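Local structure of putative pyridoxal phosphate-dependent transferase (Clostridium difficile, 4DQ6) at residues I303-K308 against E381-I386; L317-P322 against Y326-D331. The protein is a putative pyridoxal phosphate-dependent transferase of the class I and II aminotransferase family, with pyridoxal-5'-phosphate bound in its pocket. All blocks are in the same frame, centred on the assembly; numbering follows the deposited sequence.

Followed from the N terminus, the chain reaches these contacts at helix 289-313, which supplies 303-308, and turns almost at once into strand 318-319. Contact 2 closes a short loop there: 326-331 folds back on 317-322 as a beta hairpin. Only much later, after strand 367-371 has added itself to the same antiparallel sheet, does helix 376-390 bring 381-386 back to 303-308 and close the long loop of contact 1, within which the hairpin of contact 2 lies entirely. Helix 289-313 is the shared element: it packs on the C-terminal helix through contact 1, and D304 forms a salt bridge with K321 of contact 2, so two helices and the hairpin are tied together.

Contact 1: residues I303-K308 against E381-I386; sequences IDFAIK and EALIRI
With CG of L383 anti to its carbonyl carbon (chi1 -64°), the leucine reaches across to 303-308, while CG of F305 stands anti to the backbone N (chi1 166°) and swings the phenyl ring toward the leucine. The two side chains slide past one another in opposite directions, and what meets is one methyl and the ring atom CE2: L383 CD1 lies 3.7 Å from F305 CE2, approaching the ring obliquely. L383 CD1 also sits 3.9 Å from A306 CA and touches A306 CB. A single branch of L383 thus serves both neighbours, and the small side chain of A306 lets it come close to the helix backbone. There the CA atoms of A306 and L383 are 7.5 Å apart, the nearest pair across the contact. Beyond the two segments, F305 touches R376 and L379, earlier on helix 376-390, and L383 touches Y309 of helix 289-313, which widens the seam between the two helices. No hydrogen bond or salt bridge spans the two segments. The chemistry is therefore that of apolar helix-helix packing, in which fit between a methyl, a phenyl ring and an alanine replaces directional bonding.

Contact 2: residues L317-P322 against Y326-D331; sequences LKVRKP and YLLWVD
V319 and L328 meet at about a right angle, and L328 shows how one side chain can serve two partners. From its CB, the chain turns anti to the backbone N (chi1 -162°), which carries L328 CG to 3.7 Å from V319 CG2. Beyond this branch point, L328 CD1 touches both V319 CG2, at 3.6 Å, and P322 CD, at 3.8 Å, while L328 CD2 brushes the same valine methyl from farther off. V319 CG2 also touches V330 CG2, and L317 CB packs against V330 CG1, extending the apolar row along the strands. At the other end of the hairpin the backbone takes over. K318 and D331 form an antiparallel hydrogen-bonded pair: K318 N donates to D331 O (3.0 Å) and D331 N to K318 O (2.8 Å). Past V319 the two segments move apart and two waters replace direct bonds. One donates to R320 O and accepts from W329 N; the other accepts from R320 N and donates to W329 O, at 2.6 Å. On its far side, strand 327-331 is bonded to strand 367-371, and the side chain of L327 lies about 5 Å from the bound pyridoxal-5'-phosphate. The whole is a beta hairpin at the edge of a four-stranded antiparallel sheet, with waters bridging the backbone just beyond its short outer strand, as part of an aminotransferase-family fold.

Contact 1: residues I303-K308 against E381-I386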
loop_
_atom_site.group_PDB
_atom_site.type_symbol
_atom_site.label_atom_id
_atom_site.label_comp_id
_atom_site.label_asym_id
_atom_site.label_seq_id
_atom_site.Cartn_x
_atom_site.Cartn_y
_atom_site.Cartn_z
ATOM N N ILE A 303 13.543 -11.469 28.078
ATOM C CA ILE A 303 13.761 -10.188 28.753
ATOM C C ILE A 303 14.442 -10.397 30.106
ATOM O O ILE A 303 15.455 -9.775 30.404
ATOM C CB ILE A 303 12.440 -9.439 28.860
ATOM C CG1 ILE A 303 12.048 -8.863 27.515
ATOM C CG2 ILE A 303 12.575 -8.356 29.917
ATOM C CD1 ILE A 303 10.590 -8.439 27.400
ATOM N N ASP A 304 13.924 -11.335 30.868
ATOM C CA ASP A 304 14.499 -11.667 32.172
ATOM C C ASP A 304 15.955 -12.185 32.028
ATOM O O ASP A 304 16.838 -11.770 32.757
ATOM C CB ASP A 304 13.587 -12.662 32.881
ATOM C CG ASP A 304 12.325 -12.056 33.404
ATOM O OD1 ASP A 304 12.239 -10.803 33.526
ATOM O OD2 ASP A 304 11.418 -12.841 33.683
ATOM N N PHE A 305 16.194 -13.013 31.012
ATOM C CA PHE A 305 17.541 -13.530 30.726
ATOM C C PHE A 305 18.500 -12.394 30.388
ATOM O O PHE A 305 19.617 -12.324 30.924
ATOM C CB PHE A 305 17.496 -14.581 29.611
ATOM C CG PHE A 305 18.838 -14.896 29.048
ATOM C CD1 PHE A 305 19.645 -15.826 29.684
ATOM C CD2 PHE A 305 19.339 -14.223 27.934
ATOM C CE1 PHE A 305 20.905 -16.119 29.188
ATOM C CE2 PHE A 305 20.591 -14.517 27.434
ATOM C CZ PHE A 305 21.382 -15.444 28.082
ATOM N N ALA A 306 18.050 -11.461 29.537
ATOM C CA ALA A 306 18.896 -10.364 29.112
ATOM C C ALA A 306 19.245 -9.433 30.236
ATOM O O ALA A 306 20.359 -8.981 30.337
ATOM C CB ALA A 306 18.257 -9.600 27.960
ATOM N N ILE A 307 18.272 -9.117 31.064
ATOM C CA ILE A 307 18.513 -8.218 32.180
ATOM C C ILE A 307 19.447 -8.861 33.187
ATOM O O ILE A 307 20.366 -8.225 33.655
ATOM C CB ILE A 307 17.188 -7.778 32.821
ATOM C CG1 ILE A 307 16.455 -6.870 31.868
ATOM C CG2 ILE A 307 17.406 -7.064 34.144
ATOM C CD1 ILE A 307 15.036 -6.590 32.269
ATOM N N LYS A 308 19.253 -10.147 33.479
ATOM C CA LYS A 308 20.175 -10.871 34.371
ATOM C C LYS A 308 21.601 -10.887 33.783
ATOM O O LYS A 308 22.583 -10.582 34.480
ATOM C CB LYS A 308 19.638 -12.271 34.616
ATOM C CG LYS A 308 20.514 -13.171 35.493
ATOM C CD LYS A 308 19.872 -14.533 35.729
ATOM C CE LYS A 308 20.931 -15.601 35.983
ATOM N NZ LYS A 308 21.611 -15.330 37.279
ATOM N N GLU A 381 24.041 -14.615 21.742
ATOM C CA GLU A 381 25.105 -14.173 20.888
ATOM C C GLU A 381 25.186 -12.667 20.819
ATOM O O GLU A 381 26.272 -12.107 20.824
ATOM C CB GLU A 381 24.959 -14.832 19.481
ATOM C CG GLU A 381 26.175 -14.793 18.623
ATOM C CD GLU A 381 25.843 -15.148 17.192
ATOM O OE1 GLU A 381 25.204 -16.212 17.002
ATOM O OE2 GLU A 381 26.210 -14.379 16.267
ATOM N N ALA A 382 24.031 -12.034 20.770
ATOM C CA ALA A 382 24.012 -10.572 20.719
ATOM C C ALA A 382 24.582 -9.957 21.989
ATOM O O ALA A 382 25.393 -9.071 21.925
ATOM C CB ALA A 382 22.609 -10.067 20.499
ATOM N N LEU A 383 24.261 -10.531 23.119
ATOM C CA LEU A 383 24.758 -9.982 24.409
ATOM C C LEU A 383 26.259 -10.200 24.551
ATOM O O LEU A 383 26.977 -9.343 25.058
ATOM C CB LEU A 383 23.974 -10.539 25.590
ATOM C CG LEU A 383 22.503 -10.171 25.654
ATOM C CD1 LEU A 383 21.750 -11.122 26.558
ATOM C CD2 LEU A 383 22.358 -8.707 26.089
ATOM N N ILE A 384 26.763 -11.342 24.067
ATOM C CA ILE A 384 28.199 -11.609 24.046
ATOM C C ILE A 384 28.965 -10.611 23.167
ATOM O O ILE A 384 30.012 -10.076 23.564
ATOM C CB ILE A 384 28.482 -13.034 23.569
ATOM C CG1 ILE A 384 27.951 -14.077 24.560
ATOM C CG2 ILE A 384 29.983 -13.167 23.331
ATOM C CD1 ILE A 384 27.916 -15.484 23.969
ATOM N N ARG A 385 28.358 -10.253 22.022
ATOM C CA ARG A 385 28.924 -9.223 21.131
ATOM C C ARG A 385 28.958 -7.827 21.762
ATOM O O ARG A 385 29.954 -7.098 21.649
ATOM C CB ARG A 385 28.208 -9.211 19.761
ATOM C CG ARG A 385 28.491 -10.474 18.937
ATOM C CD ARG A 385 27.928 -10.387 17.500
ATOM N NE ARG A 385 28.235 -11.631 16.794
ATOM C CZ ARG A 385 28.493 -11.734 15.499
ATOM N NH1 ARG A 385 28.418 -10.688 14.677
ATOM N NH2 ARG A 385 28.812 -12.937 15.014
ATOM N N ILE A 386 27.906 -7.490 22.490
ATOM C CA ILE A 386 27.829 -6.199 23.133
ATOM C C ILE A 386 28.903 -6.164 24.216
ATOM O O ILE A 386 29.657 -5.205 24.317
ATOM C CB ILE A 386 26.427 -5.958 23.722
ATOM C CG1 ILE A 386 25.412 -5.786 22.588
ATOM C CG2 ILE A 386 26.431 -4.727 24.605
ATOM C CD1 ILE A 386 23.927 -5.963 22.931
#

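Contact 2: residues L317-P322 against Y326-D331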
loop_
_atom_site.group_PDB
_atom_site.type_symbol
_atom_site.label_atom_id
_atom_site.label_comp_id
_atom_site.label_asym_id
_atom_site.label_seq_id
_atom_site.Cartn_x
_atom_site.Cartn_y
_atom_site.Cartn_z
ATOM N N LEU A 317 26.185 -0.897 32.482
ATOM C CA LEU A 317 24.970 -0.607 31.750
ATOM C C LEU A 317 23.792 -0.640 32.721
ATOM O O LEU A 317 23.803 -1.347 33.737
ATOM C CB LEU A 317 24.693 -1.648 30.663
ATOM C CG LEU A 317 25.851 -1.854 29.672
ATOM C CD1 LEU A 317 25.430 -2.785 28.566
ATOM C CD2 LEU A 317 26.432 -0.531 29.124
ATOM N N LYS A 318 22.768 0.110 32.373
ATOM C CA LYS A 318 21.557 0.199 33.185
ATOM C C LYS A 318 20.323 -0.060 32.300
ATOM O O LYS A 318 20.216 0.467 31.214
ATOM C CB LYS A 318 21.444 1.580 33.852
ATOM C CG LYS A 318 22.566 1.902 34.877
ATOM C CD LYS A 318 22.816 0.676 35.765
ATOM C CE LYS A 318 23.658 0.898 37.019
ATOM N NZ LYS A 318 25.083 0.566 36.786
ATOM N N VAL A 319 19.385 -0.827 32.820
ATOM C CA VAL A 319 18.226 -1.304 32.039
ATOM C C VAL A 319 17.080 -1.519 33.031
ATOM O O VAL A 319 17.293 -2.049 34.112
ATOM C CB VAL A 319 18.551 -2.568 31.232
ATOM C CG1 VAL A 319 19.034 -3.669 32.148
ATOM C CG2 VAL A 319 17.378 -2.974 30.332
ATOM N N ARG A 320 15.907 -0.991 32.681
ATOM C CA ARG A 320 14.646 -1.221 33.380
ATOM C C ARG A 320 13.814 -2.198 32.551
ATOM O O ARG A 320 13.695 -1.986 31.335
ATOM C CB ARG A 320 13.872 0.110 33.529
ATOM N N LYS A 321 13.227 -3.202 33.175
ATOM C CA LYS A 321 12.409 -4.198 32.443
ATOM C C LYS A 321 11.217 -3.445 31.789
ATOM O O LYS A 321 10.493 -2.676 32.464
ATOM C CB LYS A 321 11.888 -5.248 33.381
ATOM C CG LYS A 321 11.108 -6.353 32.747
ATOM C CD LYS A 321 10.812 -7.484 33.707
ATOM C CE LYS A 321 9.847 -8.461 33.104
ATOM N NZ LYS A 321 9.740 -9.707 33.958
ATOM N N PRO A 322 11.004 -3.633 30.500
ATOM C CA PRO A 322 9.839 -2.980 29.868
ATOM C C PRO A 322 8.545 -3.585 30.330
ATOM O O PRO A 322 8.489 -4.742 30.723
ATOM C CB PRO A 322 9.999 -3.306 28.402
ATOM C CG PRO A 322 10.875 -4.542 28.353
ATOM C CD PRO A 322 11.762 -4.495 29.560
ATOM N N TYR A 326 8.575 -5.646 22.594
ATOM C CA TYR A 326 9.698 -6.574 22.688
ATOM C C TYR A 326 11.049 -5.954 22.580
ATOM O O TYR A 326 12.068 -6.588 22.228
ATOM C CB TYR A 326 9.533 -7.701 21.678
ATOM C CG TYR A 326 9.278 -7.337 20.224
ATOM C CD1 TYR A 326 10.277 -6.801 19.444
ATOM C CD2 TYR A 326 8.058 -7.618 19.617
ATOM C CE1 TYR A 326 10.062 -6.551 18.098
ATOM C CE2 TYR A 326 7.838 -7.360 18.268
ATOM C CZ TYR A 326 8.882 -6.868 17.508
ATOM O OH TYR A 326 8.770 -6.674 16.170
ATOM N N LEU A 327 11.111 -4.673 22.923
ATOM C CA LEU A 327 12.245 -3.814 22.690
ATOM C C LEU A 327 12.836 -3.426 24.040
ATOM O O LEU A 327 12.086 -2.976 24.920
ATOM C CB LEU A 327 11.808 -2.564 21.886
ATOM C CG LEU A 327 11.169 -2.906 20.522
ATOM C CD1 LEU A 327 10.465 -1.641 19.944
ATOM C CD2 LEU A 327 12.122 -3.506 19.501
ATOM N N LEU A 328 14.136 -3.559 24.179
ATOM C CA LEU A 328 14.840 -3.304 25.417
ATOM C C LEU A 328 15.631 -1.995 25.271
ATOM O O LEU A 328 16.286 -1.764 24.252
ATOM C CB LEU A 328 15.843 -4.458 25.695
ATOM C CG LEU A 328 16.357 -4.569 27.131
ATOM C CD1 LEU A 328 15.272 -4.981 28.129
ATOM C CD2 LEU A 328 17.515 -5.607 27.142
ATOM N N TRP A 329 15.544 -1.121 26.272
ATOM C CA TRP A 329 16.114 0.206 26.247
ATOM C C TRP A 329 17.216 0.266 27.251
ATOM O O TRP A 329 16.959 0.245 28.471
ATOM C CB TRP A 329 15.005 1.177 26.565
ATOM C CG TRP A 329 15.281 2.684 26.495
ATOM C CD1 TRP A 329 15.085 3.671 27.504
ATOM C CD2 TRP A 329 15.653 3.446 25.317
ATOM N NE1 TRP A 329 15.351 4.832 27.004
ATOM C CE2 TRP A 329 15.691 4.807 25.719
ATOM C CE3 TRP A 329 16.025 3.121 24.017
ATOM C CZ2 TRP A 329 16.046 5.826 24.835
ATOM C CZ3 TRP A 329 16.331 4.113 23.119
ATOM C CH2 TRP A 329 16.379 5.469 23.541
ATOM N N VAL A 330 18.466 0.284 26.758
ATOM C CA VAL A 330 19.620 0.082 27.623
ATOM C C VAL A 330 20.511 1.328 27.616
ATOM O O VAL A 330 20.850 1.837 26.569
ATOM C CB VAL A 330 20.460 -1.130 27.142
ATOM C CG1 VAL A 330 21.686 -1.338 28.019
ATOM C CG2 VAL A 330 19.614 -2.396 27.055
ATOM N N ASP A 331 20.816 1.832 28.815
ATOM C CA ASP A 331 21.626 3.006 29.002
ATOM C C ASP A 331 23.108 2.599 29.094
ATOM O O ASP A 331 23.494 1.873 29.996
ATOM C CB ASP A 331 21.162 3.664 30.289
ATOM C CG ASP A 331 21.912 4.921 30.618
ATOM O OD1 ASP A 331 22.702 5.418 29.798
ATOM O OD2 ASP A 331 21.701 5.389 31.758
HETATM O O HOH W 1 13.717 -1.599 28.449
HETATM O O HOH W 2 15.508 0.942 30.462
#